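PDB 3B6C: ActII protein from Streptomyces coelicolor, which binds the small molecule (S)-DNPA in a pocket of its ligand-binding domain and probably represses transcription as a TetR-family DNA-binding regulator. Local coordinates for the SDN site. Coordinates in Å, arbitrary orientation; residue numbers count along the deposited sequence, not the author numbering. Chains: chain A/B, ActII protein.

The SDN site. Residues chain A 58, 62, 65-67, 82, 86, 100, 105, 109-110, 112-114, 117, 136, 139-140, 143; chain B 145, 200. With SDN ([(3S)-9-hydroxy-1-methyl-10-oxo-4,10-dihydro-3H-benzo[g]isochromen-3-yl]acetic acid), chain C; SDN ([(3S)-9-hydroxy-1-methyl-10-oxo-4,10-dihydro-3H-benzo[g]isochromen-3-yl]acetic acid), chain D.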
loop_
_atom_site.group_PDB
_atom_site.type_symbol
_atom_site.label_atom_id
_atom_site.label_comp_id
_atom_site.label_asym_id
_atom_site.label_seq_id
_atom_site.Cartn_x
_atom_site.Cartn_y
_atom_site.Cartn_z
ATOM N N PHE A 58 7.702 -15.039 -6.559
ATOM C CA PHE A 58 6.847 -13.961 -6.995
ATOM C C PHE A 58 6.754 -13.903 -8.518
ATOM O O PHE A 58 5.651 -13.829 -9.081
ATOM C CB PHE A 58 7.379 -12.630 -6.466
ATOM C CG PHE A 58 6.577 -11.446 -6.912
ATOM C CD1 PHE A 58 5.223 -11.356 -6.604
ATOM C CD2 PHE A 58 7.167 -10.428 -7.644
ATOM C CE1 PHE A 58 4.471 -10.276 -7.021
ATOM C CE2 PHE A 58 6.421 -9.338 -8.068
ATOM C CZ PHE A 58 5.071 -9.259 -7.759
ATOM N N LEU A 62 3.356 -14.557 -11.539
ATOM C CA LEU A 62 2.874 -13.527 -12.441
ATOM C C LEU A 62 2.399 -14.115 -13.766
ATOM O O LEU A 62 1.646 -13.474 -14.482
ATOM C CB LEU A 62 3.945 -12.462 -12.672
ATOM C CG LEU A 62 4.222 -11.549 -11.477
ATOM C CD1 LEU A 62 5.390 -10.642 -11.795
ATOM C CD2 LEU A 62 2.987 -10.725 -11.153
ATOM N N VAL A 65 -1.254 -13.802 -14.480
ATOM C CA VAL A 65 -1.930 -12.568 -14.807
ATOM C C VAL A 65 -2.037 -12.334 -16.314
ATOM O O VAL A 65 -1.103 -12.558 -17.069
ATOM C CB VAL A 65 -1.274 -11.376 -14.110
ATOM C CG1 VAL A 65 -2.258 -10.231 -14.084
ATOM C CG2 VAL A 65 -0.893 -11.742 -12.689
ATOM N N GLU A 66 -3.208 -11.897 -16.748
ATOM C CA GLU A 66 -3.447 -11.672 -18.161
ATOM C C GLU A 66 -3.556 -10.221 -18.567
ATOM O O GLU A 66 -4.472 -9.534 -18.124
ATOM C CB GLU A 66 -4.728 -12.398 -18.587
ATOM C CG GLU A 66 -4.490 -13.800 -19.096
ATOM C CD GLU A 66 -3.893 -13.796 -20.484
ATOM O OE1 GLU A 66 -2.999 -14.621 -20.752
ATOM O OE2 GLU A 66 -4.325 -12.968 -21.312
ATOM N N VAL A 67 -2.632 -9.759 -19.402
ATOM C CA VAL A 67 -2.694 -8.406 -19.942
ATOM C C VAL A 67 -3.093 -8.418 -21.414
ATOM O O VAL A 67 -2.259 -8.641 -22.291
ATOM C CB VAL A 67 -1.347 -7.675 -19.791
ATOM C CG1 VAL A 67 -1.496 -6.206 -20.155
ATOM C CG2 VAL A 67 -0.817 -7.828 -18.374
ATOM N N MET A 82 -7.144 -6.419 -16.599
ATOM C CA MET A 82 -5.802 -6.731 -16.180
ATOM C C MET A 82 -5.685 -6.679 -14.656
ATOM O O MET A 82 -5.057 -7.536 -14.041
ATOM C CB MET A 82 -4.853 -5.735 -16.837
ATOM C CG MET A 82 -3.592 -5.463 -16.094
ATOM S SD MET A 82 -2.592 -4.168 -16.858
ATOM C CE MET A 82 -3.434 -2.724 -16.243
ATOM N N LEU A 86 -4.749 -9.592 -11.937
ATOM C CA LEU A 86 -3.705 -9.414 -10.936
ATOM C C LEU A 86 -4.246 -9.643 -9.528
ATOM O O LEU A 86 -3.594 -10.277 -8.698
ATOM C CB LEU A 86 -3.093 -8.015 -11.042
ATOM C CG LEU A 86 -1.994 -7.677 -10.033
ATOM C CD1 LEU A 86 -0.821 -8.635 -10.176
ATOM C CD2 LEU A 86 -1.537 -6.236 -10.197
ATOM N N ALA A 100 5.222 -9.132 -2.325
ATOM C CA ALA A 100 5.323 -8.184 -3.428
ATOM C C ALA A 100 5.595 -6.772 -2.919
ATOM O O ALA A 100 5.924 -5.875 -3.695
ATOM C CB ALA A 100 4.056 -8.211 -4.270
ATOM N N PRO A 105 8.971 -6.503 -9.491
ATOM C CA PRO A 105 8.488 -7.529 -10.421
ATOM C C PRO A 105 9.569 -7.972 -11.403
ATOM O O PRO A 105 9.712 -9.167 -11.661
ATOM C CB PRO A 105 7.357 -6.818 -11.166
ATOM C CG PRO A 105 7.707 -5.375 -11.089
ATOM C CD PRO A 105 8.364 -5.187 -9.753
ATOM N N ASN A 109 8.665 -13.081 -16.687
ATOM C CA ASN A 109 7.303 -12.598 -16.873
ATOM C C ASN A 109 7.091 -11.220 -16.255
ATOM O O ASN A 109 6.301 -10.419 -16.756
ATOM C CB ASN A 109 6.297 -13.595 -16.292
ATOM C CG ASN A 109 6.811 -15.021 -16.316
ATOM O OD1 ASN A 109 6.964 -15.621 -17.379
ATOM N ND2 ASN A 109 7.081 -15.573 -15.137
ATOM N N GLY A 110 7.802 -10.950 -15.165
ATOM C CA GLY A 110 7.693 -9.675 -14.481
ATOM C C GLY A 110 7.859 -8.496 -15.419
ATOM O O GLY A 110 7.014 -7.602 -15.463
ATOM N N VAL A 112 8.029 -8.702 -18.787
ATOM C CA VAL A 112 7.152 -8.905 -19.935
ATOM C C VAL A 112 5.769 -8.311 -19.685
ATOM O O VAL A 112 5.158 -7.737 -20.585
ATOM C CB VAL A 112 7.003 -10.400 -20.275
ATOM C CG1 VAL A 112 5.872 -10.608 -21.270
ATOM C CG2 VAL A 112 8.312 -10.951 -20.822
ATOM N N GLY A 113 5.283 -8.454 -18.456
ATOM C CA GLY A 113 3.959 -7.980 -18.101
ATOM C C GLY A 113 3.922 -6.481 -17.874
ATOM O O GLY A 113 2.870 -5.852 -17.987
ATOM N N MET A 114 5.077 -5.908 -17.552
ATOM C CA MET A 114 5.224 -4.458 -17.496
ATOM C C MET A 114 5.257 -3.853 -18.895
ATOM O O MET A 114 4.557 -2.881 -19.178
ATOM C CB MET A 114 6.490 -4.077 -16.728
ATOM C CG MET A 114 6.438 -2.698 -16.088
ATOM S SD MET A 114 8.036 -2.171 -15.442
ATOM C CE MET A 114 8.620 -3.691 -14.698
ATOM N N THR A 117 1.864 -3.955 -20.045
ATOM C CA THR A 117 1.020 -3.021 -19.308
ATOM C C THR A 117 1.197 -1.602 -19.841
ATOM O O THR A 117 0.213 -0.899 -20.088
ATOM C CB THR A 117 1.336 -3.053 -17.805
ATOM O OG1 THR A 117 0.967 -4.325 -17.266
ATOM C CG2 THR A 117 0.565 -1.954 -17.079
ATOM N N ASP A 136 2.160 2.249 -12.154
ATOM C CA ASP A 136 2.646 2.096 -10.791
ATOM C C ASP A 136 1.476 2.246 -9.807
ATOM O O ASP A 136 1.292 1.402 -8.928
ATOM C CB ASP A 136 3.709 3.155 -10.481
ATOM C CG ASP A 136 4.331 2.966 -9.114
ATOM O OD1 ASP A 136 3.653 2.397 -8.225
ATOM O OD2 ASP A 136 5.489 3.398 -8.913
ATOM N N SER A 139 -0.990 -0.851 -9.867
ATOM C CA SER A 139 -0.505 -2.088 -9.281
ATOM C C SER A 139 -0.244 -1.992 -7.793
ATOM O O SER A 139 -0.301 -2.990 -7.078
ATOM C CB SER A 139 0.705 -2.581 -10.054
ATOM O OG SER A 139 1.826 -1.817 -9.721
ATOM N N THR A 140 -0.037 -0.769 -7.337
ATOM C CA THR A 140 0.176 -0.481 -5.941
ATOM C C THR A 140 -1.187 -0.577 -5.284
ATOM O O THR A 140 -1.319 -1.078 -4.187
ATOM C CB THR A 140 0.703 0.941 -5.762
ATOM O OG1 THR A 140 2.031 1.026 -6.274
ATOM C CG2 THR A 140 0.710 1.326 -4.315
ATOM N N THR A 143 -2.217 -4.318 -5.106
ATOM C CA THR A 143 -1.440 -5.001 -4.084
ATOM C C THR A 143 -1.908 -4.622 -2.685
ATOM O O THR A 143 -2.002 -5.471 -1.801
ATOM C CB THR A 143 0.050 -4.676 -4.228
ATOM O OG1 THR A 143 0.483 -5.066 -5.535
ATOM C CG2 THR A 143 0.868 -5.438 -3.197
ATOM N N GLU B 145 2.807 6.421 -0.829
ATOM C CA GLU B 145 3.783 7.309 -1.443
ATOM C C GLU B 145 4.830 7.719 -0.411
ATOM O O GLU B 145 6.002 7.854 -0.731
ATOM C CB GLU B 145 3.117 8.578 -1.977
ATOM C CG GLU B 145 2.582 8.484 -3.391
ATOM C CD GLU B 145 3.628 7.994 -4.383
ATOM O OE1 GLU B 145 4.745 8.557 -4.418
ATOM O OE2 GLU B 145 3.323 7.041 -5.132
ATOM N N ARG B 200 5.488 12.574 -8.193
ATOM C CA ARG B 200 4.647 11.397 -8.088
ATOM C C ARG B 200 3.465 11.704 -7.172
ATOM O O ARG B 200 2.321 11.403 -7.506
ATOM C CB ARG B 200 5.437 10.237 -7.516
ATOM C CG ARG B 200 6.808 10.160 -8.101
ATOM C CD ARG B 200 7.294 8.747 -8.116
ATOM N NE ARG B 200 6.651 7.938 -7.092
ATOM C CZ ARG B 200 6.376 6.653 -7.256
ATOM N NH1 ARG B 200 5.795 5.968 -6.286
ATOM N NH2 ARG B 200 6.670 6.060 -8.408
HETATM O O4 SDN C . 3.030 -6.135 -7.914
HETATM C C11 SDN C . 3.419 -5.452 -8.875
HETATM C C12 SDN C . 3.916 -4.184 -8.633
HETATM C C13 SDN C . 3.967 -3.718 -7.338
HETATM O O5 SDN C . 3.564 -4.449 -6.429
HETATM C C14 SDN C . 4.455 -2.461 -7.066
HETATM C C15 SDN C . 4.519 -1.950 -5.666
HETATM O O3 SDN C . 5.480 -0.913 -5.365
HETATM C C16 SDN C . 3.624 -2.493 -4.594
HETATM C C10 SDN C . 3.358 -5.948 -10.170
HETATM C C9 SDN C . 3.806 -5.151 -11.216
HETATM C C8 SDN C . 4.306 -3.875 -10.969
HETATM C C7 SDN C . 4.364 -3.383 -9.673
HETATM C C6 SDN C . 4.861 -2.112 -9.397
HETATM C C5 SDN C . 4.907 -1.649 -8.083
HETATM C C4 SDN C . 5.449 -0.267 -7.783
HETATM C C3 SDN C . 5.413 0.160 -6.304
HETATM C C2 SDN C . 4.218 1.055 -5.987
HETATM C C1 SDN C . 4.445 1.788 -4.682
HETATM O O2 SDN C . 4.042 2.963 -4.580
HETATM O O1 SDN C . 5.016 1.197 -3.743
HETATM O O4 SDN D . 2.218 -5.761 -13.430
HETATM C C11 SDN D . 1.135 -6.131 -13.833
HETATM C C12 SDN D . 1.067 -7.282 -14.607
HETATM C C13 SDN D . 2.199 -7.998 -14.900
HETATM O O5 SDN D . 3.285 -7.577 -14.450
HETATM C C14 SDN D . 2.136 -9.165 -15.655
HETATM C C15 SDN D . 3.334 -9.949 -15.916
HETATM O O3 SDN D . 3.159 -11.343 -16.344
HETATM C C16 SDN D . 4.691 -9.438 -15.597
HETATM C C10 SDN D . -0.012 -5.414 -13.516
HETATM C C9 SDN D . -1.257 -5.856 -13.978
HETATM C C8 SDN D . -1.328 -7.023 -14.769
HETATM C C7 SDN D . -0.172 -7.725 -15.080
HETATM C C6 SDN D . -0.219 -8.879 -15.860
HETATM C C5 SDN D . 0.936 -9.603 -16.155
HETATM C C4 SDN D . 0.826 -10.846 -16.997
HETATM C C3 SDN D . 2.119 -11.601 -17.273
HETATM C C2 SDN D . 2.644 -11.353 -18.677
HETATM C C1 SDN D . 3.212 -12.644 -19.225
HETATM O O2 SDN D . 2.593 -13.270 -20.106
HETATM O O1 SDN D . 4.295 -13.042 -18.783
#
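This is the ligand pocket of a TetR-family regulator, holding two molecules of (S)-DNPA (SDN) between the helices of chain A. B:Arg200 and B:Glu145 reach the carboxylate end of the chain C molecule from chain B. Such pockets usually sense an effector and pass the signal to the DNA-binding helices.

Polar contacts to the chain C molecule come from A:Thr143 on helix 128-151 and from B:Arg200 on chain B helix 197-216. A:Thr143 OG1 donates to O5, the keto oxygen on C13, 3.3 Å away. The same hydroxyl is paired with A:Ser139 O of the preceding turn, nearly along the C=O axis. With chi1 -58°, OG1 sits beside its own backbone N, within range of both oxygens. At the other end the acetate O2 forms a long salt bridge with B:Arg200 NH1, 3.9 Å away and at the edge of the guanidinium.

A charged network crosses the dimer behind this acetate. A:Asp136 has CG anti to the backbone N (chi1 -175°). Its OD2 takes B:Arg200 NH2 at 3.0 Å, from above the carboxylate plane. Its OD1 receives A:Thr140 OG1 at 2.9 Å. B:Glu145 OE2 pairs with B:Arg200 NH1 at 2.9 Å, and would help balance the arginine charge. An alanine in place of A:Asp136 would probably loosen B:Arg200 and leave A:Thr140 OG1 less firmly oriented beside the acetate arm.

Apolar contacts hold the flat rings. A:Pro105 brings CG against the chain C ring carbon C8, 3.7 Å away. A:Ser139 lies over the other face, its CB above C7 and C12, so the rings are held between the two.

The chain D molecule is poorly ordered, and several of its contacts are too short to interpret. A:Val65, A:Val67 and A:Met82 surround its rings, and A:Gly110 and A:Gly113 lie by its methyl. A:Val112 CG1 approaches its acetate carbon C1, and A:Leu86 CD2 meets its ring carbon C10 at 3.7 Å.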